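Local coordinates for bifunctional protein FolD (PDB 6V6Y) that probably oxidises 5,10-methylenetetrahydrofolate with NADP+ and hydrolyses the resulting methenyl form to 10-formyltetrahydrofolate in one-carbon metabolism, at residues H9-A14 and K147-D152; K156-V161 and A199-V204; G207-V212 and G227-E232. All blocks are in the same frame, centred on the assembly; numbering follows the deposited sequence.

Contact 1. Residues H9-A14 and K147-D152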
loop_
_atom_site.group_PDB
_atom_site.type_symbol
_atom_site.label_atom_id
_atom_site.label_comp_id
_atom_site.label_asym_id
_atom_site.label_seq_id
_atom_site.Cartn_x
_atom_site.Cartn_y
_atom_site.Cartn_z
ATOM N N HIS A 9 0.248 -18.167 21.463
ATOM C CA HIS A 9 -0.918 -18.541 22.268
ATOM C C HIS A 9 -1.139 -17.556 23.412
ATOM O O HIS A 9 -2.271 -17.119 23.653
ATOM C CB HIS A 9 -0.764 -19.983 22.782
ATOM C CG HIS A 9 -0.894 -21.015 21.697
ATOM N ND1 HIS A 9 0.151 -21.828 21.304
ATOM C CD2 HIS A 9 -1.929 -21.318 20.874
ATOM C CE1 HIS A 9 -0.247 -22.612 20.312
ATOM N NE2 HIS A 9 -1.505 -22.321 20.032
ATOM N N GLU A 10 -0.062 -17.141 24.085
ATOM C CA GLU A 10 -0.211 -16.173 25.166
ATOM C C GLU A 10 -0.728 -14.843 24.641
ATOM O O GLU A 10 -1.596 -14.219 25.263
ATOM C CB GLU A 10 1.120 -15.991 25.904
ATOM C CG GLU A 10 1.585 -17.241 26.674
ATOM C CD GLU A 10 0.428 -17.959 27.362
ATOM O OE1 GLU A 10 -0.113 -17.394 28.350
ATOM O OE2 GLU A 10 0.055 -19.076 26.909
ATOM N N ALA A 11 -0.208 -14.386 23.499
ATOM C CA ALA A 11 -0.704 -13.140 22.925
ATOM C C ALA A 11 -2.116 -13.307 22.381
ATOM O O ALA A 11 -2.945 -12.398 22.504
ATOM C CB ALA A 11 0.236 -12.644 21.826
ATOM N N ALA A 12 -2.412 -14.459 21.770
ATOM C CA ALA A 12 -3.759 -14.678 21.249
ATOM C C ALA A 12 -4.789 -14.674 22.370
ATOM O O ALA A 12 -5.916 -14.192 22.187
ATOM C CB ALA A 12 -3.819 -16.000 20.479
ATOM N N GLU A 13 -4.414 -15.206 23.544
ATOM C CA GLU A 13 -5.352 -15.276 24.664
ATOM C C GLU A 13 -5.758 -13.882 25.119
ATOM O O GLU A 13 -6.923 -13.649 25.452
ATOM C CB GLU A 13 -4.744 -16.064 25.833
ATOM C CG GLU A 13 -5.751 -16.558 26.843
ATOM C CD GLU A 13 -6.838 -17.408 26.194
ATOM O OE1 GLU A 13 -8.031 -17.217 26.531
ATOM O OE2 GLU A 13 -6.506 -18.260 25.331
ATOM N N ALA A 14 -4.821 -12.931 25.124
ATOM C CA ALA A 14 -5.212 -11.560 25.447
ATOM C C ALA A 14 -6.236 -11.021 24.446
ATOM O O ALA A 14 -7.156 -10.284 24.831
ATOM C CB ALA A 14 -3.984 -10.653 25.520
ATOM N N LYS A 147 3.636 -5.760 19.767
ATOM C CA LYS A 147 3.236 -4.826 20.811
ATOM C C LYS A 147 2.901 -5.554 22.105
ATOM O O LYS A 147 3.137 -5.018 23.192
ATOM C CB LYS A 147 2.049 -3.985 20.348
ATOM C CG LYS A 147 2.416 -2.930 19.284
ATOM C CD LYS A 147 1.180 -2.282 18.702
ATOM C CE LYS A 147 1.102 -0.794 19.028
ATOM N NZ LYS A 147 -0.039 -0.186 18.263
ATOM N N HIS A 148 2.352 -6.767 22.013
ATOM C CA HIS A 148 2.074 -7.525 23.226
ATOM C C HIS A 148 3.350 -7.747 24.014
ATOM O O HIS A 148 3.381 -7.546 25.227
ATOM C CB HIS A 148 1.407 -8.860 22.890
ATOM C CG HIS A 148 1.211 -9.749 24.078
ATOM N ND1 HIS A 148 0.060 -9.736 24.837
ATOM C CD2 HIS A 148 2.030 -10.669 24.649
ATOM C CE1 HIS A 148 0.178 -10.608 25.823
ATOM N NE2 HIS A 148 1.364 -11.190 25.731
ATOM N N TYR A 149 4.436 -8.102 23.334
ATOM C CA TYR A 149 5.685 -8.401 24.012
ATOM C C TYR A 149 6.554 -7.168 24.255
ATOM O O TYR A 149 7.758 -7.316 24.505
ATOM C CB TYR A 149 6.458 -9.469 23.235
ATOM C CG TYR A 149 5.882 -10.842 23.478
ATOM C CD1 TYR A 149 6.013 -11.464 24.730
ATOM C CD2 TYR A 149 5.164 -11.507 22.484
ATOM C CE1 TYR A 149 5.463 -12.728 24.980
ATOM C CE2 TYR A 149 4.614 -12.778 22.721
ATOM C CZ TYR A 149 4.773 -13.382 23.978
ATOM O OH TYR A 149 4.229 -14.631 24.226
ATOM N N GLY A 150 5.976 -5.964 24.198
ATOM C CA GLY A 150 6.694 -4.775 24.604
ATOM C C GLY A 150 7.616 -4.139 23.574
ATOM O O GLY A 150 8.422 -3.278 23.947
ATOM N N VAL A 151 7.535 -4.508 22.298
ATOM C CA VAL A 151 8.362 -3.845 21.289
ATOM C C VAL A 151 7.751 -2.484 20.977
ATOM O O VAL A 151 6.568 -2.386 20.638
ATOM C CB VAL A 151 8.494 -4.694 20.015
ATOM C CG1 VAL A 151 9.560 -4.098 19.086
ATOM C CG2 VAL A 151 8.832 -6.132 20.363
ATOM N N ASP A 152 8.548 -1.428 21.124
ATOM C CA ASP A 152 8.170 -0.072 20.720
ATOM C C ASP A 152 8.644 0.107 19.279
ATOM O O ASP A 152 9.842 0.247 19.020
ATOM C CB ASP A 152 8.793 0.957 21.661
ATOM C CG ASP A 152 8.469 2.397 21.276
ATOM O OD1 ASP A 152 7.747 2.636 20.284
ATOM O OD2 ASP A 152 8.951 3.313 21.974
#
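H148 closes helix 137-148 and faces helix 8-24. Its CG is anti to the backbone N (chi1 174°), which carries the imidazole across to A11. A11 lies over one ring face. A11 CA stands 3.8 Å from the H148 ring centroid, 3° off the ring normal, a CH-pi contact. A11 CB sits over the same face, 3.8 Å from H148 CG. A14 CB comes to 4.2 Å from H148 CE1. Y149 is the first residue to leave helical angles. H148 turns its CD2 to the face of the Y149 ring, 3.7 Å above the plane and over its centre. Y149 OH reaches E10 CB at 3.8 Å and is hydrogen-bonded to S7 O, just ahead of helix 8-24. G150, at positive phi, is the C-prime residue of a Schellman motif. G150 N bonds to K147 O, and V151 N to L146 O. An alanine in place of H148 would lose the imidazole over A11 and would probably loosen the packing of both A11 and Y149. No hydrogen bond joins the two segments. The contact joins helix 8-24 of the catalytic domain to the end of helix 137-148 of the NAD(P)-binding domain by nonpolar packing.

Contact 2. Residues K156-V161 and A199-V204; sequences KEVVVV and AQVLVV
Q200 is the residue most covered here. Its CG is anti to the carbonyl carbon (chi1 -56°), and the extended chain reaches across to the start of strand 157-161. Q200 OE1 accepts E157 N at 2.8 Å, in the carbonyl plane and nearly straight at 173°. The side-chain amide thus takes up a main-chain N-H where the strand pairing begins. The K156 and Q200 side chains cross at about a right angle, K156 CD 3.6 Å from Q200 OE1. E157 turns its carboxylate away, to a salt bridge with R198 of the second subunit. V201 and V203 carry the regular ladder. V201 N bonds to E157 O, and V201 O accepts V159 N at 3.0 Å. V203 N meets V159 O at 2.9 Å, nearly along the C=O axis, and V203 O takes V161 N. V201 lies side by side with V158, CB to V158 CG2 4.0 Å. V203 and V160 continue this face, which helix 168-177 covers through L175 and L171. V159, V161, L202 and V204 point to the other face. There V159 CG2 packs 3.6 Å from A199 CB, and L202 CD1 reaches V159 CB at 3.9 Å. Helix 192-196 adds L192 and T196 on that side. This is the parallel pairing of two neighbouring interior strands in a Rossmann-type NADP-binding domain, with V161 leading into G162 of the predicted cofactor site.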
loop_
_atom_site.group_PDB
_atom_site.type_symbol
_atom_site.label_atom_id
_atom_site.label_comp_id
_atom_site.label_asym_id
_atom_site.label_seq_id
_atom_site.Cartn_x
_atom_site.Cartn_y
_atom_site.Cartn_z
ATOM N N LYS A 156 11.957 2.037 14.819
ATOM C CA LYS A 156 12.679 0.782 14.641
ATOM C C LYS A 156 12.945 0.493 13.168
ATOM O O LYS A 156 12.111 0.757 12.303
ATOM C CB LYS A 156 11.892 -0.393 15.241
ATOM C CG LYS A 156 11.850 -0.441 16.763
ATOM C CD LYS A 156 13.154 -0.921 17.378
ATOM C CE LYS A 156 12.972 -1.137 18.888
ATOM N NZ LYS A 156 12.436 0.104 19.528
ATOM N N GLU A 157 14.100 -0.098 12.899
ATOM C CA GLU A 157 14.416 -0.602 11.571
ATOM C C GLU A 157 13.774 -1.972 11.404
ATOM O O GLU A 157 14.229 -2.950 12.006
ATOM C CB GLU A 157 15.925 -0.692 11.400
ATOM C CG GLU A 157 16.369 -0.782 9.981
ATOM C CD GLU A 157 17.475 0.198 9.696
ATOM O OE1 GLU A 157 18.476 -0.228 9.085
ATOM O OE2 GLU A 157 17.354 1.377 10.108
ATOM N N VAL A 158 12.717 -2.054 10.599
ATOM C CA VAL A 158 12.036 -3.314 10.328
ATOM C C VAL A 158 12.311 -3.740 8.892
ATOM O O VAL A 158 12.108 -2.952 7.954
ATOM C CB VAL A 158 10.524 -3.201 10.574
ATOM C CG1 VAL A 158 9.857 -4.534 10.316
ATOM C CG2 VAL A 158 10.256 -2.703 11.985
ATOM N N VAL A 159 12.766 -4.985 8.719
ATOM C CA VAL A 159 12.822 -5.624 7.406
ATOM C C VAL A 159 11.730 -6.688 7.321
ATOM O O VAL A 159 11.595 -7.539 8.211
ATOM C CB VAL A 159 14.207 -6.224 7.105
ATOM C CG1 VAL A 159 14.186 -6.950 5.755
ATOM C CG2 VAL A 159 15.285 -5.134 7.125
ATOM N N VAL A 160 10.935 -6.613 6.262
ATOM C CA VAL A 160 9.909 -7.592 5.942
ATOM C C VAL A 160 10.381 -8.320 4.691
ATOM O O VAL A 160 10.647 -7.681 3.663
ATOM C CB VAL A 160 8.558 -6.897 5.717
ATOM C CG1 VAL A 160 7.475 -7.885 5.341
ATOM C CG2 VAL A 160 8.195 -6.057 6.940
ATOM N N VAL A 161 10.542 -9.640 4.773
ATOM C CA VAL A 161 10.976 -10.421 3.618
ATOM C C VAL A 161 9.785 -11.179 3.065
ATOM O O VAL A 161 9.250 -12.082 3.719
ATOM C CB VAL A 161 12.128 -11.378 3.951
ATOM C CG1 VAL A 161 12.686 -11.974 2.649
ATOM C CG2 VAL A 161 13.246 -10.661 4.743
ATOM N N ALA A 199 18.128 -5.352 10.285
ATOM C CA ALA A 199 16.840 -5.305 10.967
ATOM C C ALA A 199 17.001 -5.465 12.478
ATOM O O ALA A 199 17.602 -6.434 12.945
ATOM C CB ALA A 199 15.912 -6.395 10.424
ATOM N N GLN A 200 16.462 -4.501 13.233
ATOM C CA GLN A 200 16.165 -4.720 14.641
ATOM C C GLN A 200 14.935 -5.606 14.819
ATOM O O GLN A 200 14.864 -6.384 15.774
ATOM C CB GLN A 200 15.938 -3.386 15.348
ATOM C CG GLN A 200 17.071 -2.378 15.226
ATOM C CD GLN A 200 16.639 -0.993 15.698
ATOM O OE1 GLN A 200 15.790 -0.342 15.065
ATOM N NE2 GLN A 200 17.189 -0.551 16.832
ATOM N N VAL A 201 13.950 -5.493 13.925
ATOM C CA VAL A 201 12.830 -6.430 13.862
ATOM C C VAL A 201 12.844 -7.024 12.464
ATOM O O VAL A 201 12.814 -6.283 11.469
ATOM C CB VAL A 201 11.481 -5.755 14.177
ATOM C CG1 VAL A 201 10.319 -6.761 14.113
ATOM C CG2 VAL A 201 11.520 -5.050 15.535
ATOM N N LEU A 202 12.917 -8.352 12.385
ATOM C CA LEU A 202 12.952 -9.074 11.117
ATOM C C LEU A 202 11.726 -9.976 11.026
ATOM O O LEU A 202 11.514 -10.834 11.895
ATOM C CB LEU A 202 14.241 -9.885 11.003
ATOM C CG LEU A 202 14.411 -10.722 9.736
ATOM C CD1 LEU A 202 14.589 -9.832 8.506
ATOM C CD2 LEU A 202 15.593 -11.644 9.900
ATOM N N VAL A 203 10.909 -9.766 9.997
ATOM C CA VAL A 203 9.719 -10.573 9.753
ATOM C C VAL A 203 9.915 -11.323 8.447
ATOM O O VAL A 203 10.170 -10.703 7.409
ATOM C CB VAL A 203 8.448 -9.709 9.684
ATOM C CG1 VAL A 203 7.193 -10.598 9.675
ATOM C CG2 VAL A 203 8.425 -8.697 10.829
ATOM N N VAL A 204 9.771 -12.647 8.484
ATOM C CA VAL A 204 10.058 -13.487 7.321
ATOM C C VAL A 204 8.790 -14.228 6.915
ATOM O O VAL A 204 8.246 -15.011 7.697
ATOM C CB VAL A 204 11.206 -14.470 7.604
ATOM C CG1 VAL A 204 11.563 -15.256 6.353
ATOM C CG2 VAL A 204 12.442 -13.722 8.163
#

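Contact 3. Residues G207-V212 and G227-E232; sequences GRPHLV and GVNRVE. With NAP (NADP nicotinamide-adenine-dinucleotide phosphate), chain B.
P209 and N229 cross obliquely. The proline ring lies on the root of the asparagine side chain, with P209 CG 3.6 Å from N229 CB. P209 CG also touches V231 CG2 at 3.9 Å. N229 CG is anti to the carbonyl carbon (chi1 -54°), which turns the amide back to the G207 backbone. N229 OD1 rests 3.0 Å from G207 C. It makes no hydrogen bond across the contact, and G207 O close by is a second acceptor. N229 ND2 is held by L236 O and D238 OD1, which fixes the amide. R208 CB points away from strand 229-231, and the chain, bent at chi2, brings the guanidinium to the adenine. One guanidinium face meets the base, with NAP C8A 3.3 Å above its plane. R208 NH1 returns a weak hydrogen bond to G207 O. On the nicotinamide ribose, NAP O2D gives a weak hydrogen bond to V228 O at 3.3 Å. A side chain at G207 would run into NAP O3D. The contact thus borders the NADP pocket from adenine to nicotinamide ribose. Strand 229-231 pairs antiparallel with strand 234-236, whose L236 packs on P209. V228 and R230 meet Y46 and A42 of helix 41-57.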
loop_
_atom_site.group_PDB
_atom_site.type_symbol
_atom_site.label_atom_id
_atom_site.label_comp_id
_atom_site.label_asym_id
_atom_site.label_seq_id
_atom_site.Cartn_x
_atom_site.Cartn_y
_atom_site.Cartn_z
ATOM N N GLY A 207 8.081 -18.841 2.796
ATOM C CA GLY A 207 7.744 -20.223 2.496
ATOM C C GLY A 207 8.903 -21.074 2.024
ATOM O O GLY A 207 8.726 -21.912 1.133
ATOM N N ARG A 208 10.091 -20.877 2.596
ATOM C CA ARG A 208 11.265 -21.713 2.339
ATOM C C ARG A 208 11.748 -22.190 3.701
ATOM O O ARG A 208 12.161 -21.355 4.533
ATOM C CB ARG A 208 12.373 -20.951 1.592
ATOM C CG ARG A 208 11.928 -20.128 0.345
ATOM C CD ARG A 208 11.156 -20.954 -0.699
ATOM N NE ARG A 208 10.955 -20.260 -1.986
ATOM C CZ ARG A 208 9.758 -20.078 -2.571
ATOM N NH1 ARG A 208 8.646 -20.526 -1.977
ATOM N NH2 ARG A 208 9.657 -19.440 -3.746
ATOM N N PRO A 209 11.718 -23.493 3.990
ATOM C CA PRO A 209 12.019 -23.959 5.355
ATOM C C PRO A 209 13.445 -23.630 5.776
ATOM O O PRO A 209 14.404 -23.937 5.070
ATOM C CB PRO A 209 11.795 -25.475 5.279
ATOM C CG PRO A 209 11.110 -25.739 3.982
ATOM C CD PRO A 209 11.415 -24.599 3.066
ATOM N N HIS A 210 13.570 -22.991 6.942
ATOM C CA HIS A 210 14.862 -22.689 7.566
ATOM C C HIS A 210 15.818 -21.960 6.620
ATOM O O HIS A 210 17.045 -22.080 6.735
ATOM C CB HIS A 210 15.517 -23.957 8.110
ATOM C CG HIS A 210 14.727 -24.620 9.191
ATOM N ND1 HIS A 210 15.190 -25.716 9.886
ATOM C CD2 HIS A 210 13.500 -24.345 9.694
ATOM C CE1 HIS A 210 14.283 -26.087 10.773
ATOM N NE2 HIS A 210 13.251 -25.268 10.681
ATOM N N LEU A 211 15.257 -21.173 5.697
ATOM C CA LEU A 211 16.070 -20.386 4.772
ATOM C C LEU A 211 16.977 -19.403 5.513
ATOM O O LEU A 211 18.178 -19.311 5.226
ATOM C CB LEU A 211 15.138 -19.673 3.792
ATOM C CG LEU A 211 15.563 -18.895 2.547
ATOM C CD1 LEU A 211 15.792 -17.466 2.880
ATOM C CD2 LEU A 211 16.802 -19.488 1.967
ATOM N N VAL A 212 16.442 -18.690 6.497
ATOM C CA VAL A 212 17.201 -17.625 7.157
ATOM C C VAL A 212 18.143 -18.215 8.210
ATOM O O VAL A 212 17.698 -18.822 9.192
ATOM C CB VAL A 212 16.256 -16.586 7.777
ATOM C CG1 VAL A 212 17.036 -15.540 8.601
ATOM C CG2 VAL A 212 15.420 -15.930 6.683
ATOM N N GLY A 227 6.569 -18.281 8.234
ATOM C CA GLY A 227 6.527 -19.445 7.369
ATOM C C GLY A 227 5.859 -20.632 8.039
ATOM O O GLY A 227 5.934 -20.828 9.252
ATOM N N VAL A 228 5.172 -21.429 7.232
ATOM C CA VAL A 228 4.598 -22.681 7.712
ATOM C C VAL A 228 4.886 -23.727 6.642
ATOM O O VAL A 228 4.140 -23.852 5.668
ATOM C CB VAL A 228 3.085 -22.547 7.990
ATOM C CG1 VAL A 228 2.437 -23.918 8.149
ATOM C CG2 VAL A 228 2.828 -21.673 9.222
ATOM N N ASN A 229 5.986 -24.450 6.781
ATOM C CA ASN A 229 6.448 -25.373 5.746
ATOM C C ASN A 229 6.264 -26.812 6.232
ATOM O O ASN A 229 6.976 -27.269 7.137
ATOM C CB ASN A 229 7.904 -25.088 5.378
ATOM C CG ASN A 229 8.133 -23.632 4.979
ATOM O OD1 ASN A 229 7.830 -23.228 3.863
ATOM N ND2 ASN A 229 8.653 -22.837 5.908
ATOM N N ARG A 230 5.295 -27.510 5.630
ATOM C CA ARG A 230 5.046 -28.924 5.900
ATOM C C ARG A 230 6.190 -29.746 5.316
ATOM O O ARG A 230 6.330 -29.851 4.094
ATOM C CB ARG A 230 3.704 -29.336 5.296
ATOM C CG ARG A 230 2.568 -28.325 5.511
ATOM C CD ARG A 230 1.499 -28.404 4.415
ATOM N NE ARG A 230 0.418 -29.348 4.725
ATOM C CZ ARG A 230 -0.544 -29.144 5.626
ATOM N NH1 ARG A 230 -0.574 -28.014 6.330
ATOM N NH2 ARG A 230 -1.485 -30.071 5.827
ATOM N N VAL A 231 7.022 -30.317 6.188
ATOM C CA VAL A 231 8.226 -31.042 5.790
ATOM C C VAL A 231 8.424 -32.204 6.759
ATOM O O VAL A 231 8.615 -31.986 7.963
ATOM C CB VAL A 231 9.472 -30.133 5.776
ATOM C CG1 VAL A 231 10.748 -30.962 5.834
ATOM C CG2 VAL A 231 9.465 -29.251 4.528
ATOM N N GLU A 232 8.375 -33.437 6.240
ATOM C CA GLU A 232 8.588 -34.642 7.045
ATOM C C GLU A 232 7.585 -34.710 8.193
ATOM O O GLU A 232 7.934 -35.001 9.342
ATOM C CB GLU A 232 10.026 -34.710 7.576
ATOM C CG GLU A 232 11.109 -34.434 6.544
ATOM C CD GLU A 232 12.069 -35.600 6.378
ATOM O OE1 GLU A 232 13.290 -35.356 6.247
ATOM O OE2 GLU A 232 11.602 -36.761 6.375
HETATM P PA NAP B . 3.916 -15.868 -1.400
HETATM O O1A NAP B . 3.530 -17.272 -1.668
HETATM O O2A NAP B . 3.166 -14.930 -2.264
HETATM O O5B NAP B . 5.504 -15.693 -1.589
HETATM C C5B NAP B . 6.273 -15.185 -0.522
HETATM C C4B NAP B . 7.288 -14.160 -1.013
HETATM O O4B NAP B . 8.575 -14.489 -0.534
HETATM C C3B NAP B . 7.376 -14.085 -2.528
HETATM O O3B NAP B . 6.662 -12.956 -2.977
HETATM C C2B NAP B . 8.862 -13.991 -2.848
HETATM O O2B NAP B . 9.225 -12.742 -3.398
HETATM C C1B NAP B . 9.557 -14.179 -1.504
HETATM N N9A NAP B . 10.569 -15.249 -1.593
HETATM C C8A NAP B . 10.332 -16.575 -1.853
HETATM N N7A NAP B . 11.514 -17.231 -1.854
HETATM C C5A NAP B . 12.503 -16.346 -1.596
HETATM C C6A NAP B . 13.881 -16.489 -1.483
HETATM N N6A NAP B . 14.446 -17.682 -1.641
HETATM N N1A NAP B . 14.660 -15.384 -1.207
HETATM C C2A NAP B . 14.066 -14.150 -1.044
HETATM N N3A NAP B . 12.696 -14.017 -1.157
HETATM C C4A NAP B . 11.924 -15.096 -1.433
HETATM O O3 NAP B . 3.697 -15.528 0.158
HETATM P PN NAP B . 2.629 -16.059 1.240
HETATM O O1N NAP B . 1.348 -16.313 0.544
HETATM O O2N NAP B . 2.671 -15.159 2.415
HETATM O O5D NAP B . 3.271 -17.474 1.657
HETATM C C5D NAP B . 4.535 -17.512 2.282
HETATM C C4D NAP B . 4.527 -18.499 3.442
HETATM O O4D NAP B . 3.841 -17.959 4.558
HETATM C C3D NAP B . 3.818 -19.788 3.053
HETATM O O3D NAP B . 4.674 -20.884 3.264
HETATM C C2D NAP B . 2.628 -19.882 3.980
HETATM O O2D NAP B . 2.500 -21.192 4.478
HETATM C C1D NAP B . 2.967 -18.925 5.107
HETATM N N1N NAP B . 1.744 -18.301 5.646
HETATM C C2N NAP B . 1.437 -18.477 6.963
HETATM C C3N NAP B . 0.291 -17.905 7.499
HETATM C C7N NAP B . 0.024 -18.015 8.970
HETATM O O7N NAP B . -1.194 -17.530 9.483
HETATM N N7N NAP B . 0.949 -18.566 9.753
HETATM C C4N NAP B . -0.544 -17.146 6.688
HETATM C C5N NAP B . -0.220 -16.973 5.349
HETATM C C6N NAP B . 0.932 -17.558 4.836
HETATM P P2B NAP B . 8.865 -12.351 -4.921
HETATM O O1X NAP B . 7.420 -11.919 -5.004
HETATM O O2X NAP B . 9.753 -11.205 -5.343
HETATM O O3X NAP B . 9.092 -13.539 -5.825
#

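The three contacts follow one another along the chain, and none nests in or crosses another. Contact 1 closes the longest loop. It brings helix 8-24, in the catalytic domain, to the end of helix 137-148 in the NAD(P)-binding domain. The chain then enters strand 157-161, and contact 2 closes a loop that holds helix 168-177, strand 181-185 and helix 192-196. Contact 3 closes the shortest, around strand 222-225, and joins the loop after strand 201-204 to strand 229-231 beside the NADP pocket. Contacts 1 and 3 stay apart, about 12 Å between nearest atoms. Contact 2, in the six-stranded parallel sheet, touches both: V151 CG1 packs on V201 CG2, and V204 CG1 on V212 CG2.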